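Local coordinates for protein exotoxin type A (Streptococcus pyogenes phage T12, PDB 1FNU) that acts as a secreted superantigen toxin of the staphylococcal and streptococcal family, probably over-stimulating host T cells by bridging them to antigen-presenting cells, at residues 79-87 with 193-201; 115-124 with 209-220. All coordinates share one frame; numbering follows the deposited sequence.

In the fold
The chain first builds the OB-fold domain, in whose five-stranded sheet strand 75-80 is a member; residues 79-87 run off its end. Strand 110-123, holding 115-124, then opens the beta-grasp domain. Far later the chain returns: residues 193-201, with the short helix 194-197, pack back on 79-87, closing contact 1 after more than a hundred residues, and strand 212-219 then lies beside 115-124, closing contact 2. The two closures therefore cross along the sequence. Contact 1 ties the late part of the chain back to the OB-fold half, whereas contact 2 joins two strands within the beta-grasp sheet. Their centres lie about 23 Å apart, on opposite sides of the chain's centre.

Contact 1 (79-87 with 193-201); sequences YGVEYYHLC and TQSKYLMIY
Tyr83 lays a face of its ring against the helical turn at Ser195, at the seam where the OB-fold domain of this superantigen family meets a short helix from the beta-grasp part of the chain. The fit is a CH-pi contact: Ser195 CA stands 4.1 Å from the Tyr83 ring centroid, almost on the ring normal. A small serine suits this place because it lets the ring come close to the helix backbone, while its OG bonds to Tyr100 of strand 96-105. Tyr83 CG sits between its own backbone N and carbonyl carbon (chi1 68°), which swings the ring toward the helix.

Apolar packing continues along the seam. Leu198 divides its two methyls: CD1 reaches Tyr83 CD1 at 3.9 Å, and CD2 meets Val81 CG1, also at 3.9 Å, the side chains of Leu198 and Val81 crossing at about a right angle. The other branch of Val81, CG2, approaches Tyr201 CE2, so the two branches of the valine serve a leucine and an aromatic ring. Leu86 CD1 touches Thr193 CG2 at the far end.

Polar links fix the helix start. Thr193 is its N-cap, OG1 accepting from Lys196 N at 3.2 Å, and threonine can thus serve the cap with its hydroxyl and the packing with its methyl. His85 ND1 and Gln194 N both bond to Glu94 of the second subunit, bringing the assembly to this seam. One water joins the backbones, donating to His85 O at 2.8 Å and accepting from Ser195 N at 3.0 Å.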
loop_
_atom_site.group_PDB
_atom_site.type_symbol
_atom_site.label_atom_id
_atom_site.label_comp_id
_atom_site.label_asym_id
_atom_site.label_seq_id
_atom_site.Cartn_x
_atom_site.Cartn_y
_atom_site.Cartn_z
ATOM N N TYR A 79 -17.307 4.779 19.008
ATOM C CA TYR A 79 -18.416 4.006 18.394
ATOM C C TYR A 79 -18.249 4.292 16.896
ATOM O O TYR A 79 -18.515 5.378 16.453
ATOM C CB TYR A 79 -19.751 4.522 18.912
ATOM C CG TYR A 79 -20.875 3.638 18.472
ATOM C CD1 TYR A 79 -21.172 3.485 17.089
ATOM C CD2 TYR A 79 -21.636 2.925 19.387
ATOM C CE1 TYR A 79 -22.214 2.626 16.648
ATOM C CE2 TYR A 79 -22.709 2.045 18.921
ATOM C CZ TYR A 79 -22.961 1.924 17.552
ATOM O OH TYR A 79 -23.932 1.081 17.065
ATOM N N GLY A 80 -17.758 3.355 16.113
ATOM C CA GLY A 80 -17.502 3.727 14.722
ATOM C C GLY A 80 -17.729 2.592 13.719
ATOM O O GLY A 80 -17.781 1.423 14.114
ATOM N N VAL A 81 -17.863 3.001 12.446
ATOM C CA VAL A 81 -18.076 2.090 11.305
ATOM C C VAL A 81 -16.650 1.871 10.765
ATOM O O VAL A 81 -16.075 2.783 10.228
ATOM C CB VAL A 81 -18.991 2.817 10.234
ATOM C CG1 VAL A 81 -19.213 1.922 8.956
ATOM C CG2 VAL A 81 -20.316 3.210 10.926
ATOM N N GLU A 82 -16.085 0.698 10.945
ATOM C CA GLU A 82 -14.731 0.484 10.523
ATOM C C GLU A 82 -14.510 -0.051 9.107
ATOM O O GLU A 82 -15.413 -0.667 8.549
ATOM C CB GLU A 82 -13.980 -0.422 11.510
ATOM C CG GLU A 82 -14.255 -1.863 11.411
ATOM C CD GLU A 82 -15.709 -2.279 11.639
ATOM O OE1 GLU A 82 -16.630 -1.509 11.994
ATOM O OE2 GLU A 82 -15.980 -3.449 11.510
ATOM N N TYR A 83 -13.311 0.233 8.592
ATOM C CA TYR A 83 -12.815 -0.250 7.301
ATOM C C TYR A 83 -11.395 -0.769 7.483
ATOM O O TYR A 83 -10.637 -0.366 8.399
ATOM C CB TYR A 83 -12.786 0.824 6.195
ATOM C CG TYR A 83 -11.782 1.930 6.392
ATOM C CD1 TYR A 83 -12.094 3.031 7.197
ATOM C CD2 TYR A 83 -10.539 1.900 5.780
ATOM C CE1 TYR A 83 -11.171 4.109 7.397
ATOM C CE2 TYR A 83 -9.589 3.012 5.964
ATOM C CZ TYR A 83 -9.948 4.091 6.783
ATOM O OH TYR A 83 -9.066 5.129 6.940
ATOM N N TYR A 84 -11.048 -1.672 6.566
ATOM C CA TYR A 84 -9.768 -2.366 6.533
ATOM C C TYR A 84 -8.918 -1.999 5.319
ATOM O O TYR A 84 -7.712 -1.706 5.448
ATOM C CB TYR A 84 -10.061 -3.896 6.530
ATOM C CG TYR A 84 -10.786 -4.302 7.791
ATOM C CD1 TYR A 84 -10.075 -4.438 8.968
ATOM C CD2 TYR A 84 -12.159 -4.472 7.834
ATOM C CE1 TYR A 84 -10.660 -4.722 10.118
ATOM C CE2 TYR A 84 -12.779 -4.764 9.065
ATOM C CZ TYR A 84 -11.984 -4.882 10.173
ATOM O OH TYR A 84 -12.461 -5.229 11.418
ATOM N N HIS A 85 -9.554 -2.076 4.159
ATOM C CA HIS A 85 -8.892 -1.731 2.878
ATOM C C HIS A 85 -8.408 -0.272 2.946
ATOM O O HIS A 85 -9.256 0.630 3.184
ATOM C CB HIS A 85 -9.864 -1.858 1.747
ATOM C CG HIS A 85 -9.204 -1.652 0.412
ATOM N ND1 HIS A 85 -9.736 -0.821 -0.546
ATOM C CD2 HIS A 85 -8.018 -2.090 -0.085
ATOM C CE1 HIS A 85 -8.909 -0.741 -1.578
ATOM N NE2 HIS A 85 -7.856 -1.492 -1.327
ATOM N N LEU A 86 -7.093 -0.056 2.743
ATOM C CA LEU A 86 -6.412 1.256 2.799
ATOM C C LEU A 86 -6.389 1.891 4.237
ATOM O O LEU A 86 -6.290 3.109 4.414
ATOM C CB LEU A 86 -7.032 2.284 1.852
ATOM C CG LEU A 86 -7.180 1.748 0.424
ATOM C CD1 LEU A 86 -7.831 2.799 -0.505
ATOM C CD2 LEU A 86 -5.698 1.304 -0.047
ATOM N N CYS A 87 -6.464 1.030 5.244
ATOM C CA CYS A 87 -6.365 1.489 6.622
ATOM C C CYS A 87 -4.880 1.368 6.960
ATOM O O CYS A 87 -4.303 0.308 6.872
ATOM C CB CYS A 87 -7.150 0.543 7.565
ATOM S SG CYS A 87 -6.836 0.753 9.381
ATOM N N THR A 193 -14.150 4.521 -2.626
ATOM C CA THR A 193 -13.538 3.578 -1.695
ATOM C C THR A 193 -14.212 3.877 -0.375
ATOM O O THR A 193 -14.666 5.036 -0.086
ATOM C CB THR A 193 -11.971 3.776 -1.461
ATOM O OG1 THR A 193 -11.748 5.099 -0.978
ATOM C CG2 THR A 193 -11.189 3.497 -2.696
ATOM N N GLN A 194 -14.259 2.848 0.446
ATOM C CA GLN A 194 -14.856 2.953 1.780
ATOM C C GLN A 194 -14.161 4.068 2.632
ATOM O O GLN A 194 -14.812 4.870 3.374
ATOM C CB GLN A 194 -14.741 1.578 2.461
ATOM C CG GLN A 194 -15.708 0.539 1.958
ATOM C CD GLN A 194 -15.323 -0.867 2.467
ATOM O OE1 GLN A 194 -16.162 -1.788 2.640
ATOM N NE2 GLN A 194 -14.028 -1.039 2.704
ATOM N N SER A 195 -12.846 4.135 2.478
ATOM C CA SER A 195 -12.020 5.090 3.201
ATOM C C SER A 195 -12.436 6.543 2.889
ATOM O O SER A 195 -12.481 7.376 3.791
ATOM C CB SER A 195 -10.543 4.905 2.815
ATOM O OG SER A 195 -9.741 5.860 3.481
ATOM N N LYS A 196 -12.640 6.840 1.611
ATOM C CA LYS A 196 -13.040 8.175 1.202
ATOM C C LYS A 196 -14.498 8.543 1.628
ATOM O O LYS A 196 -14.731 9.623 2.171
ATOM C CB LYS A 196 -12.860 8.359 -0.315
ATOM C CG LYS A 196 -14.130 7.887 -1.082
ATOM C CD LYS A 196 -14.347 8.219 -2.665
ATOM C CE LYS A 196 -14.149 9.749 -3.050
ATOM N NZ LYS A 196 -15.090 10.836 -2.369
ATOM N N TYR A 197 -15.415 7.583 1.481
ATOM C CA TYR A 197 -16.818 7.697 1.806
ATOM C C TYR A 197 -16.990 7.968 3.299
ATOM O O TYR A 197 -17.809 8.823 3.692
ATOM C CB TYR A 197 -17.590 6.385 1.548
ATOM C CG TYR A 197 -19.064 6.500 1.906
ATOM C CD1 TYR A 197 -19.906 7.340 1.169
ATOM C CD2 TYR A 197 -19.563 5.929 3.092
ATOM C CE1 TYR A 197 -21.171 7.640 1.596
ATOM C CE2 TYR A 197 -20.825 6.221 3.519
ATOM C CZ TYR A 197 -21.624 7.090 2.770
ATOM O OH TYR A 197 -22.898 7.396 3.214
ATOM N N LEU A 198 -16.217 7.270 4.143
ATOM C CA LEU A 198 -16.424 7.388 5.586
ATOM C C LEU A 198 -15.980 8.719 6.240
ATOM O O LEU A 198 -16.248 8.989 7.432
ATOM C CB LEU A 198 -15.829 6.114 6.273
ATOM C CG LEU A 198 -16.663 4.806 6.025
ATOM C CD1 LEU A 198 -15.951 3.593 6.575
ATOM C CD2 LEU A 198 -18.048 4.937 6.761
ATOM N N MET A 199 -15.379 9.564 5.416
ATOM C CA MET A 199 -14.915 10.855 5.833
ATOM C C MET A 199 -16.147 11.685 6.182
ATOM O O MET A 199 -15.974 12.728 6.742
ATOM C CB MET A 199 -14.019 11.502 4.761
ATOM C CG MET A 199 -12.628 10.810 4.662
ATOM S SD MET A 199 -11.569 11.419 3.272
ATOM C CE MET A 199 -11.130 12.930 3.785
ATOM N N ILE A 200 -17.376 11.234 5.909
ATOM C CA ILE A 200 -18.508 12.036 6.432
ATOM C C ILE A 200 -18.492 12.074 7.983
ATOM O O ILE A 200 -19.159 12.916 8.599
ATOM C CB ILE A 200 -19.895 11.466 5.963
ATOM C CG1 ILE A 200 -19.949 9.979 6.320
ATOM C CG2 ILE A 200 -20.100 11.836 4.431
ATOM C CD1 ILE A 200 -21.304 9.315 6.285
ATOM N N TYR A 201 -17.721 11.192 8.620
ATOM C CA TYR A 201 -17.625 11.142 10.096
ATOM C C TYR A 201 -16.363 11.754 10.687
ATOM O O TYR A 201 -16.135 11.762 11.945
ATOM C CB TYR A 201 -17.637 9.685 10.583
ATOM C CG TYR A 201 -18.829 8.970 10.143
ATOM C CD1 TYR A 201 -20.083 9.583 10.190
ATOM C CD2 TYR A 201 -18.731 7.633 9.688
ATOM C CE1 TYR A 201 -21.219 8.872 9.808
ATOM C CE2 TYR A 201 -19.840 6.918 9.314
ATOM C CZ TYR A 201 -21.085 7.521 9.377
ATOM O OH TYR A 201 -22.162 6.752 9.007
HETATM O O HOH W 1 -11.231 1.808 1.523
#

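Contact 2 (115-124 with 209-220); sequences KKIVVKVSID and NKTSQIEVYLTT. Unlike the reference sequence in segment 209-220: Asn209 (reference Ser), Lys210 (reference Asn).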
loop_
_atom_site.group_PDB
_atom_site.type_symbol
_atom_site.label_atom_id
_atom_site.label_comp_id
_atom_site.label_asym_id
_atom_site.label_seq_id
_atom_site.Cartn_x
_atom_site.Cartn_y
_atom_site.Cartn_z
ATOM N N LYS A 115 -31.579 6.670 25.855
ATOM C CA LYS A 115 -32.449 7.713 25.361
ATOM C C LYS A 115 -33.027 7.047 24.124
ATOM O O LYS A 115 -32.315 6.363 23.388
ATOM C CB LYS A 115 -31.641 8.981 25.016
ATOM C CG LYS A 115 -32.411 10.287 25.151
ATOM C CD LYS A 115 -33.499 10.396 24.088
ATOM C CE LYS A 115 -34.829 10.980 24.609
ATOM N NZ LYS A 115 -35.010 12.444 24.781
ATOM N N LYS A 116 -34.329 7.141 23.944
ATOM C CA LYS A 116 -34.927 6.530 22.786
ATOM C C LYS A 116 -35.170 7.664 21.811
ATOM O O LYS A 116 -35.703 8.703 22.167
ATOM C CB LYS A 116 -36.238 5.762 23.142
ATOM C CG LYS A 116 -36.000 4.337 23.755
ATOM C CD LYS A 116 -37.190 3.315 23.634
ATOM C CE LYS A 116 -38.385 3.591 24.608
ATOM N NZ LYS A 116 -39.647 2.742 24.325
ATOM N N ILE A 117 -34.752 7.498 20.567
ATOM C CA ILE A 117 -34.988 8.582 19.629
ATOM C C ILE A 117 -35.828 8.082 18.466
ATOM O O ILE A 117 -35.490 7.087 17.795
ATOM C CB ILE A 117 -33.645 9.170 19.144
ATOM C CG1 ILE A 117 -32.800 9.565 20.376
ATOM C CG2 ILE A 117 -33.887 10.315 18.197
ATOM C CD1 ILE A 117 -31.475 10.159 20.007
ATOM N N VAL A 118 -36.951 8.744 18.242
ATOM C CA VAL A 118 -37.843 8.358 17.155
ATOM C C VAL A 118 -37.296 8.836 15.809
ATOM O O VAL A 118 -36.908 10.003 15.659
ATOM C CB VAL A 118 -39.265 8.888 17.442
ATOM C CG1 VAL A 118 -40.013 9.175 16.163
ATOM C CG2 VAL A 118 -39.987 7.844 18.316
ATOM N N VAL A 119 -37.213 7.910 14.842
ATOM C CA VAL A 119 -36.668 8.244 13.526
ATOM C C VAL A 119 -37.761 8.343 12.491
ATOM O O VAL A 119 -38.445 7.374 12.235
ATOM C CB VAL A 119 -35.586 7.180 13.085
ATOM C CG1 VAL A 119 -35.083 7.481 11.696
ATOM C CG2 VAL A 119 -34.421 7.158 14.086
ATOM N N LYS A 120 -37.899 9.525 11.902
ATOM C CA LYS A 120 -38.905 9.802 10.898
ATOM C C LYS A 120 -38.469 9.497 9.494
ATOM O O LYS A 120 -37.638 10.207 8.953
ATOM C CB LYS A 120 -39.332 11.261 10.955
ATOM C CG LYS A 120 -40.401 11.578 12.050
ATOM C CD LYS A 120 -40.753 13.081 12.009
ATOM C CE LYS A 120 -41.149 13.656 13.386
ATOM N NZ LYS A 120 -40.771 15.151 13.461
ATOM N N VAL A 121 -39.061 8.469 8.893
ATOM C CA VAL A 121 -38.712 8.137 7.532
ATOM C C VAL A 121 -39.784 8.502 6.508
ATOM O O VAL A 121 -40.958 8.152 6.676
ATOM C CB VAL A 121 -38.418 6.620 7.374
ATOM C CG1 VAL A 121 -37.979 6.333 5.932
ATOM C CG2 VAL A 121 -37.324 6.156 8.356
ATOM N N SER A 122 -39.368 9.219 5.453
ATOM C CA SER A 122 -40.228 9.576 4.319
ATOM C C SER A 122 -39.688 8.789 3.147
ATOM O O SER A 122 -38.489 8.569 3.061
ATOM C CB SER A 122 -40.116 11.039 3.912
ATOM O OG SER A 122 -40.554 11.872 4.948
ATOM N N ILE A 123 -40.564 8.361 2.243
ATOM C CA ILE A 123 -40.138 7.627 1.035
ATOM C C ILE A 123 -40.960 8.232 -0.072
ATOM O O ILE A 123 -42.172 8.177 -0.033
ATOM C CB ILE A 123 -40.519 6.170 1.037
ATOM C CG1 ILE A 123 -40.042 5.495 2.300
ATOM C CG2 ILE A 123 -39.958 5.510 -0.217
ATOM C CD1 ILE A 123 -40.411 4.109 2.316
ATOM N N ASP A 124 -40.290 8.757 -1.076
ATOM C CA ASP A 124 -40.948 9.410 -2.165
ATOM C C ASP A 124 -41.961 10.455 -1.639
ATOM O O ASP A 124 -43.076 10.566 -2.159
ATOM C CB ASP A 124 -41.636 8.381 -3.063
ATOM C CG ASP A 124 -40.635 7.409 -3.724
ATOM O OD1 ASP A 124 -39.579 7.862 -4.210
ATOM O OD2 ASP A 124 -40.937 6.192 -3.736
ATOM N N ASN A 209 -28.367 13.989 22.629
ATOM C CA ASN A 209 -29.432 13.118 22.201
ATOM C C ASN A 209 -30.827 13.357 22.742
ATOM O O ASN A 209 -31.768 12.780 22.202
ATOM C CB ASN A 209 -29.077 11.676 22.455
ATOM C CG ASN A 209 -28.720 11.446 23.829
ATOM O OD1 ASN A 209 -28.257 12.339 24.465
ATOM N ND2 ASN A 209 -28.883 10.234 24.317
ATOM N N LYS A 210 -30.983 14.199 23.770
ATOM C CA LYS A 210 -32.308 14.435 24.327
ATOM C C LYS A 210 -32.988 15.407 23.404
ATOM O O LYS A 210 -34.182 15.310 23.183
ATOM C CB LYS A 210 -32.251 15.099 25.735
ATOM C CG LYS A 210 -33.600 15.013 26.560
ATOM C CD LYS A 210 -33.825 13.557 26.978
ATOM C CE LYS A 210 -32.621 13.042 27.871
ATOM N NZ LYS A 210 -32.430 11.520 28.132
ATOM N N THR A 211 -32.244 16.343 22.848
ATOM C CA THR A 211 -32.884 17.338 21.987
ATOM C C THR A 211 -32.558 17.417 20.500
ATOM O O THR A 211 -32.752 18.471 19.868
ATOM C CB THR A 211 -32.676 18.739 22.539
ATOM O OG1 THR A 211 -31.300 19.130 22.362
ATOM C CG2 THR A 211 -33.077 18.765 24.013
ATOM N N SER A 212 -32.118 16.319 19.912
ATOM C CA SER A 212 -31.813 16.358 18.485
ATOM C C SER A 212 -32.804 15.440 17.744
ATOM O O SER A 212 -33.178 14.396 18.240
ATOM C CB SER A 212 -30.362 15.900 18.276
ATOM O OG SER A 212 -29.432 16.780 18.868
ATOM N N GLN A 213 -33.264 15.844 16.571
ATOM C CA GLN A 213 -34.188 14.984 15.802
ATOM C C GLN A 213 -33.566 14.337 14.519
ATOM O O GLN A 213 -32.761 14.971 13.810
ATOM C CB GLN A 213 -35.410 15.789 15.415
ATOM C CG GLN A 213 -36.505 15.673 16.405
ATOM C CD GLN A 213 -37.530 16.767 16.171
ATOM O OE1 GLN A 213 -37.704 17.690 17.011
ATOM N NE2 GLN A 213 -38.192 16.713 14.998
ATOM N N ILE A 214 -33.967 13.090 14.243
ATOM C CA ILE A 214 -33.441 12.381 13.071
ATOM C C ILE A 214 -34.559 12.218 12.091
ATOM O O ILE A 214 -35.646 11.773 12.438
ATOM C CB ILE A 214 -32.966 10.983 13.412
ATOM C CG1 ILE A 214 -31.930 11.024 14.562
ATOM C CG2 ILE A 214 -32.387 10.376 12.158
ATOM C CD1 ILE A 214 -31.628 9.619 15.229
ATOM N N GLU A 215 -34.276 12.583 10.866
ATOM C CA GLU A 215 -35.202 12.499 9.763
ATOM C C GLU A 215 -34.536 11.819 8.564
ATOM O O GLU A 215 -33.426 12.198 8.145
ATOM C CB GLU A 215 -35.605 13.909 9.372
ATOM C CG GLU A 215 -36.880 14.356 10.076
ATOM C CD GLU A 215 -37.117 15.795 9.870
ATOM O OE1 GLU A 215 -36.718 16.322 8.808
ATOM O OE2 GLU A 215 -37.725 16.410 10.782
ATOM N N VAL A 216 -35.223 10.816 8.025
ATOM C CA VAL A 216 -34.734 10.090 6.864
ATOM C C VAL A 216 -35.576 10.254 5.589
ATOM O O VAL A 216 -36.768 9.931 5.616
ATOM C CB VAL A 216 -34.648 8.590 7.164
ATOM C CG1 VAL A 216 -34.346 7.860 5.902
ATOM C CG2 VAL A 216 -33.557 8.320 8.169
ATOM N N TYR A 217 -34.922 10.662 4.475
ATOM C CA TYR A 217 -35.564 10.856 3.133
ATOM C C TYR A 217 -35.060 9.932 2.000
ATOM O O TYR A 217 -33.915 10.065 1.540
ATOM C CB TYR A 217 -35.387 12.291 2.661
ATOM C CG TYR A 217 -35.995 13.301 3.588
ATOM C CD1 TYR A 217 -35.266 13.807 4.687
ATOM C CD2 TYR A 217 -37.338 13.697 3.432
ATOM C CE1 TYR A 217 -35.870 14.677 5.608
ATOM C CE2 TYR A 217 -37.949 14.559 4.346
ATOM C CZ TYR A 217 -37.211 15.036 5.434
ATOM O OH TYR A 217 -37.834 15.788 6.410
ATOM N N LEU A 218 -35.920 9.062 1.505
ATOM C CA LEU A 218 -35.558 8.105 0.457
ATOM C C LEU A 218 -36.441 8.218 -0.793
ATOM O O LEU A 218 -37.633 8.603 -0.690
ATOM C CB LEU A 218 -35.720 6.685 0.988
ATOM C CG LEU A 218 -35.062 6.239 2.282
ATOM C CD1 LEU A 218 -35.625 4.842 2.668
ATOM C CD2 LEU A 218 -33.495 6.190 2.110
ATOM N N THR A 219 -35.880 7.897 -1.966
ATOM C CA THR A 219 -36.657 7.899 -3.210
ATOM C C THR A 219 -36.350 6.540 -3.807
ATOM O O THR A 219 -35.324 5.926 -3.493
ATOM C CB THR A 219 -36.278 9.017 -4.247
ATOM O OG1 THR A 219 -34.955 8.812 -4.735
ATOM C CG2 THR A 219 -36.350 10.389 -3.647
ATOM N N THR A 220 -37.296 6.056 -4.592
ATOM C CA THR A 220 -37.215 4.788 -5.294
ATOM C C THR A 220 -36.995 5.272 -6.752
ATOM O O THR A 220 -37.176 6.469 -6.994
ATOM C CB THR A 220 -38.549 3.933 -5.089
ATOM O OG1 THR A 220 -39.721 4.624 -5.573
ATOM C CG2 THR A 220 -38.773 3.669 -3.623
HETATM O O HOH W 2 -36.357 12.550 16.085
#
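Ile214 overlaps two side chains of the neighbouring strand with its CD1 methyl, 3.8 Å from Ile117 CG2 and 3.9 Å from Val119 CG2. It begins a row of branched residues on one face of the sheet: Val119 CG1 meets Val216 CG2, Val121 lies alongside Val216 and points the same way, and Leu218 follows with Ile123. Beta-branched side chains favour the extended backbone, and their methyls fill this face. Ile214 also touches Ile133 and Phe174, residues of the flanking strands.

Between the two parallel strands, backbone bonds alternate. Lys120 N donates to Ile214 O and Lys120 O accepts from Val216 N at 2.7 Å; Ser122 then uses both its N and its O in the same way, toward Val216 O and Leu218 N. Before this regular part, a water takes over, donating to Val118 O and accepting from Ile214 N.

The opposite face is more polar. Tyr217 OH donates to Glu215 OE1 at 2.7 Å, coming from above the carboxylate plane, and Ser122 OG lies 3.8 Å from Tyr217 CE2. Lys120 NZ stays 4.2 Å from Glu215 OE2, beyond a salt bridge, though the opposite charges probably attract.

Just past the end of strand 115-123, Asp124 grips Thr220 twice, both oxygens being met on their syn sides: OD1 accepts from Thr220 N at 2.9 Å and OD2 from Thr220 OG1 at 2.7 Å. With CG anti to the carbonyl carbon (chi1 -63°), the short aspartate side chain reaches across to Thr220. Segments 115-123 and 212-219, their N-to-C directions 20° apart, belong to the central parallel pair of the mixed sheet characteristic of the beta-grasp fold.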